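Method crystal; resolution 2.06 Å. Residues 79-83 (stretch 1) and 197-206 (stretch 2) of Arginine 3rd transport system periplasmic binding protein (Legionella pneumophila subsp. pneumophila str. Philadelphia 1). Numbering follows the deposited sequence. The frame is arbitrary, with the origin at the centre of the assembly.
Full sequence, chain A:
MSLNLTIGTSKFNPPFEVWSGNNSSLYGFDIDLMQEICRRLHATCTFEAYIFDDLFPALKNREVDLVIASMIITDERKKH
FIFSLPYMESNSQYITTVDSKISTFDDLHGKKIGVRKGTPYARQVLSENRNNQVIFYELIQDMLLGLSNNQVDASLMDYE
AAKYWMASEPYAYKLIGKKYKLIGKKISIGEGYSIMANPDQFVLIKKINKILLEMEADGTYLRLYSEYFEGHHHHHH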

ATOM      1  N   LYS A  79      13.569  34.106 -13.367  1.00 34.34           N
ATOM      2  CA  LYS A  79      14.078  35.053 -14.354  1.00 35.97           C
ATOM      3  C   LYS A  79      15.595  34.969 -14.476  1.00 35.57           C
ATOM      4  O   LYS A  79      16.176  35.464 -15.440  1.00 36.03           O
ATOM      5  N   HIS A  80      16.237  34.328 -13.504  1.00 35.42           N
ATOM      6  CA  HIS A  80      17.689  34.190 -13.516  1.00 35.63           C
ATOM      7  C   HIS A  80      18.131  32.761 -13.264  1.00 33.02           C
ATOM      8  O   HIS A  80      19.296  32.420 -13.466  1.00 33.85           O
ATOM      9  N   PHE A  81      17.198  31.925 -12.822  1.00 30.32           N
ATOM     10  CA  PHE A  81      17.507  30.533 -12.529  1.00 26.44           C
ATOM     11  C   PHE A  81      16.421  29.580 -12.993  1.00 24.38           C
ATOM     12  O   PHE A  81      15.271  29.970 -13.199  1.00 22.61           O
ATOM     13  N   ILE A  82      16.803  28.319 -13.147  1.00 23.01           N
ATOM     14  CA  ILE A  82      15.849  27.294 -13.513  1.00 23.13           C
ATOM     15  C   ILE A  82      15.752  26.371 -12.307  1.00 21.96           C
ATOM     16  O   ILE A  82      16.688  26.280 -11.494  1.00 22.10           O
ATOM     17  N   PHE A  83      14.611  25.702 -12.185  1.00 19.62           N
ATOM     18  CA  PHE A  83      14.361  24.806 -11.068  1.00 17.21           C
ATOM     19  C   PHE A  83      14.066  23.380 -11.515  1.00 16.57           C
ATOM     20  O   PHE A  83      13.641  23.140 -12.646  1.00 16.21           O
ATOM     21  N   ALA A 197      19.340  25.941 -10.328  1.00 19.48           N
ATOM     22  CA  ALA A 197      20.540  25.920 -11.146  1.00 20.21           C
ATOM     23  C   ALA A 197      20.518  27.061 -12.146  1.00 20.48           C
ATOM     24  O   ALA A 197      19.514  27.768 -12.273  1.00 21.73           O
ATOM     25  N   ASN A 198      21.637  27.260 -12.837  1.00 21.23           N
ATOM     26  CA  ASN A 198      21.724  28.311 -13.842  1.00 22.10           C
ATOM     27  C   ASN A 198      20.992  27.808 -15.091  1.00 22.50           C
ATOM     28  O   ASN A 198      20.956  26.607 -15.352  1.00 23.83           O
ATOM     29  N   PRO A 199      20.392  28.718 -15.872  1.00 23.99           N
ATOM     30  CA  PRO A 199      19.655  28.351 -17.086  1.00 24.61           C
ATOM     31  C   PRO A 199      20.337  27.381 -18.051  1.00 25.69           C
ATOM     32  O   PRO A 199      19.665  26.558 -18.684  1.00 25.71           O
ATOM     33  N   ASP A 200      21.657  27.465 -18.170  1.00 24.09           N
ATOM     34  CA  ASP A 200      22.367  26.586 -19.092  1.00 24.35           C
ATOM     35  C   ASP A 200      22.624  25.182 -18.564  1.00 23.24           C
ATOM     36  O   ASP A 200      23.314  24.393 -19.208  1.00 23.95           O
ATOM     37  N   GLN A 201      22.066  24.859 -17.404  1.00 22.00           N
ATOM     38  CA  GLN A 201      22.274  23.539 -16.827  1.00 19.79           C
ATOM     39  C   GLN A 201      21.029  22.664 -16.977  1.00 20.37           C
ATOM     40  O   GLN A 201      20.811  21.741 -16.193  1.00 17.51           O
ATOM     41  N   PHE A 202      20.229  22.951 -17.999  1.00 19.15           N
ATOM     42  CA  PHE A 202      19.008  22.199 -18.246  1.00 20.69           C
ATOM     43  C   PHE A 202      19.225  20.700 -18.440  1.00 21.03           C
ATOM     44  O   PHE A 202      18.344  19.900 -18.122  1.00 21.20           O
ATOM     45  N   VAL A 203      20.391  20.299 -18.941  1.00 20.67           N
ATOM     46  CA  VAL A 203      20.630  18.876 -19.126  1.00 19.90           C
ATOM     47  C   VAL A 203      20.718  18.194 -17.762  1.00 21.33           C
ATOM     48  O   VAL A 203      20.129  17.129 -17.554  1.00 19.04           O
ATOM     49  N   LEU A 204      21.446  18.811 -16.835  1.00 18.97           N
ATOM     50  CA  LEU A 204      21.593  18.254 -15.494  1.00 18.13           C
ATOM     51  C   LEU A 204      20.256  18.248 -14.749  1.00 17.41           C
ATOM     52  O   LEU A 204      19.908  17.272 -14.080  1.00 18.11           O
ATOM     53  N   ILE A 205      19.515  19.342 -14.863  1.00 16.00           N
ATOM     54  CA  ILE A 205      18.221  19.455 -14.207  1.00 16.48           C
ATOM     55  C   ILE A 205      17.265  18.360 -14.706  1.00 16.68           C
ATOM     56  O   ILE A 205      16.525  17.757 -13.917  1.00 15.47           O
ATOM     57  N   LYS A 206      17.293  18.099 -16.011  1.00 15.99           N
ATOM     58  CA  LYS A 206      16.440  17.072 -16.596  1.00 16.13           C
ATOM     59  C   LYS A 206      16.757  15.682 -16.061  1.00 17.39           C
ATOM     60  O   LYS A 206      15.850  14.879 -15.832  1.00 15.60           O
TER

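The strongest polar contacts between the stretches are made by backbone atoms. Ile 82 and Ala 197 form an antiparallel, hydrogen-bonded pair, with CA of Ile 82 5.4 Å from CA of Ala 197. Ile 82 N donates to Ala 197 O at 2.9 Å, with an N-H...O angle of 165°, and Ala 197 N returns the bond to Ile 82 O, also at 2.9 Å, with an angle of 153°. Both amides and both carbonyls of the pair are thus used. Ile 82 O and Ala 197 O lie 3.3 Å apart, but as two acceptors they cannot bond to each other. No side chain adds a hydrogen bond across the contact, so what remains is packing.

That packing centres on Ile 82, which has the largest area covered by the opposing stretch, 121 of the 390 Å² buried in total. Its CB and that of Ala 197 project from the same face of the sheet, and Ile 82 CG1 lies 4.2 Å from Ala 197 CB. With chi1 at 56° (p) and chi2 at 175° (t), the side chain extends so that its end comes nearer to the second stretch than its CB direction alone would suggest. There CD1 reaches the turn leading into the helix: it is 3.3 Å from Asn 198 O, 3.7 Å from Pro 199 O and 3.7 Å from Phe 202 N. The turn is itself held by Gln 201 N donating to Asn 198 O at 2.9 Å, and Gln 201 occupies the N-cap position.

The helix supplies two further apolar partners, Ile 205 and Phe 202. Ile 205 points toward the first stretch and, in the m, m rotamer (chi1 -71°, chi2 -62°), places CG1 3.7 Å from Ile 82 CD1; its CG2 lies 3.6 Å from Phe 83 O. Phe 202 contributes through CB, 4.3 Å from Ile 82 CD1, while its chi1 of 58° (p) leads the ring away. On the Pro 199 side, Ile 82 CG2 lies 4.2 Å from Pro 199 CB, and Pro 199 CD approaches His 80 O at 3.3 Å.

Phe 81, the residue before Ile 82, is buried and directs its CA-to-CB bond sideways. Its CB sits 3.4 Å from Ala 197 O, which lies at the ring edge, near the ring plane. The chi1 of -59° (m) carries the ring toward Asn 198, whose CA is 4.9 Å from that of Phe 81. The CB of Phe 83 points away, as does that of His 80.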

ATOM      1  CB  LYS A  79      13.663  36.478 -13.978  1.00 37.68           C
ATOM      2  CG  LYS A  79      12.156  36.661 -13.906  1.00 39.76           C
ATOM      3  CD  LYS A  79      11.768  38.091 -13.574  1.00 41.43           C
ATOM      4  CE  LYS A  79      10.257  38.234 -13.531  1.00 42.36           C
ATOM      5  NZ  LYS A  79       9.833  39.619 -13.213  1.00 43.85           N
ATOM      6  CB  HIS A  80      18.304  35.110 -12.461  1.00 39.84           C
ATOM      7  CG  HIS A  80      18.092  36.562 -12.740  1.00 44.70           C
ATOM      8  ND1 HIS A  80      18.828  37.252 -13.680  1.00 46.71           N
ATOM      9  CD2 HIS A  80      17.185  37.441 -12.253  1.00 46.78           C
ATOM     10  CE1 HIS A  80      18.381  38.493 -13.761  1.00 48.23           C
ATOM     11  NE2 HIS A  80      17.383  38.634 -12.905  1.00 48.01           N
ATOM     12  CB  PHE A  81      17.677  30.332 -11.024  1.00 26.78           C
ATOM     13  CG  PHE A  81      18.750  31.176 -10.413  1.00 26.53           C
ATOM     14  CD1 PHE A  81      20.092  30.869 -10.608  1.00 25.78           C
ATOM     15  CD2 PHE A  81      18.418  32.279  -9.635  1.00 27.20           C
ATOM     16  CE1 PHE A  81      21.088  31.650 -10.033  1.00 26.76           C
ATOM     17  CE2 PHE A  81      19.408  33.065  -9.056  1.00 25.98           C
ATOM     18  CZ  PHE A  81      20.744  32.750  -9.256  1.00 25.94           C
ATOM     19  CB  ILE A  82      16.275  26.501 -14.775  1.00 22.24           C
ATOM     20  CG1 ILE A  82      17.663  25.886 -14.583  1.00 23.79           C
ATOM     21  CG2 ILE A  82      16.237  27.425 -15.988  1.00 23.53           C
ATOM     22  CD1 ILE A  82      18.102  24.997 -15.733  1.00 21.33           C
ATOM     23  CB  PHE A  83      13.173  25.329 -10.262  1.00 16.42           C
ATOM     24  CG  PHE A  83      13.445  26.622  -9.550  1.00 14.80           C
ATOM     25  CD1 PHE A  83      14.077  26.628  -8.311  1.00 16.44           C
ATOM     26  CD2 PHE A  83      13.061  27.834 -10.113  1.00 14.85           C
ATOM     27  CE1 PHE A  83      14.316  27.827  -7.638  1.00 17.81           C
ATOM     28  CE2 PHE A  83      13.297  29.035  -9.450  1.00 18.15           C
ATOM     29  CZ  PHE A  83      13.926  29.031  -8.208  1.00 17.43           C
ATOM     30  CB  ALA A 197      20.649  24.583 -11.869  1.00 18.87           C
ATOM     31  CB  ASN A 198      23.194  28.630 -14.152  1.00 21.79           C
ATOM     32  CG  ASN A 198      23.899  29.320 -12.990  1.00 21.06           C
ATOM     33  OD1 ASN A 198      24.901  28.825 -12.469  1.00 23.46           O
ATOM     34  ND2 ASN A 198      23.370  30.465 -12.578  1.00 19.98           N
ATOM     35  CB  PRO A 199      19.370  29.704 -17.733  1.00 25.24           C
ATOM     36  CG  PRO A 199      19.192  30.595 -16.548  1.00 24.76           C
ATOM     37  CD  PRO A 199      20.354  30.176 -15.665  1.00 24.20           C
ATOM     38  CB  ASP A 200      23.698  27.214 -19.521  1.00 25.86           C
ATOM     39  CG  ASP A 200      24.609  27.523 -18.350  1.00 27.75           C
ATOM     40  OD1 ASP A 200      24.493  26.860 -17.299  1.00 28.04           O
ATOM     41  OD2 ASP A 200      25.461  28.423 -18.492  1.00 30.90           O
ATOM     42  CB  GLN A 201      22.648  23.664 -15.348  1.00 19.91           C
ATOM     43  CG  GLN A 201      23.860  24.564 -15.078  1.00 19.53           C
ATOM     44  CD  GLN A 201      24.308  24.512 -13.629  1.00 18.21           C
ATOM     45  OE1 GLN A 201      24.875  23.512 -13.178  1.00 19.10           O
ATOM     46  NE2 GLN A 201      24.037  25.579 -12.887  1.00 14.93           N
ATOM     47  CB  PHE A 202      18.250  22.797 -19.443  1.00 22.84           C
ATOM     48  CG  PHE A 202      19.042  22.826 -20.722  1.00 25.98           C
ATOM     49  CD1 PHE A 202      19.166  21.681 -21.508  1.00 25.91           C
ATOM     50  CD2 PHE A 202      19.652  24.000 -21.149  1.00 25.72           C
ATOM     51  CE1 PHE A 202      19.883  21.711 -22.703  1.00 27.70           C
ATOM     52  CE2 PHE A 202      20.373  24.040 -22.342  1.00 27.91           C
ATOM     53  CZ  PHE A 202      20.489  22.893 -23.120  1.00 26.67           C
ATOM     54  CB  VAL A 203      21.927  18.602 -19.915  1.00 22.24           C
ATOM     55  CG1 VAL A 203      22.236  17.109 -19.900  1.00 21.07           C
ATOM     56  CG2 VAL A 203      21.776  19.089 -21.357  1.00 21.98           C
ATOM     57  CB  LEU A 204      22.634  19.053 -14.695  1.00 18.19           C
ATOM     58  CG  LEU A 204      22.851  18.671 -13.224  1.00 16.41           C
ATOM     59  CD1 LEU A 204      23.238  17.205 -13.114  1.00 17.49           C
ATOM     60  CD2 LEU A 204      23.933  19.560 -12.623  1.00 15.66           C
ATOM     61  CB  ILE A 205      17.616  20.857 -14.457  1.00 15.86           C
ATOM     62  CG1 ILE A 205      18.414  21.902 -13.665  1.00 17.78           C
ATOM     63  CG2 ILE A 205      16.153  20.895 -14.046  1.00 16.71           C
ATOM     64  CD1 ILE A 205      18.366  21.699 -12.145  1.00 17.86           C
ATOM     65  CB  LYS A 206      16.544  17.100 -18.124  1.00 16.84           C
ATOM     66  CG  LYS A 206      15.741  18.242 -18.732  1.00 20.12           C
ATOM     67  CD  LYS A 206      15.861  18.299 -20.249  1.00 23.97           C
ATOM     68  CE  LYS A 206      15.096  19.500 -20.796  1.00 23.37           C
ATOM     69  NZ  LYS A 206      15.247  19.651 -22.265  1.00 25.79           N
TER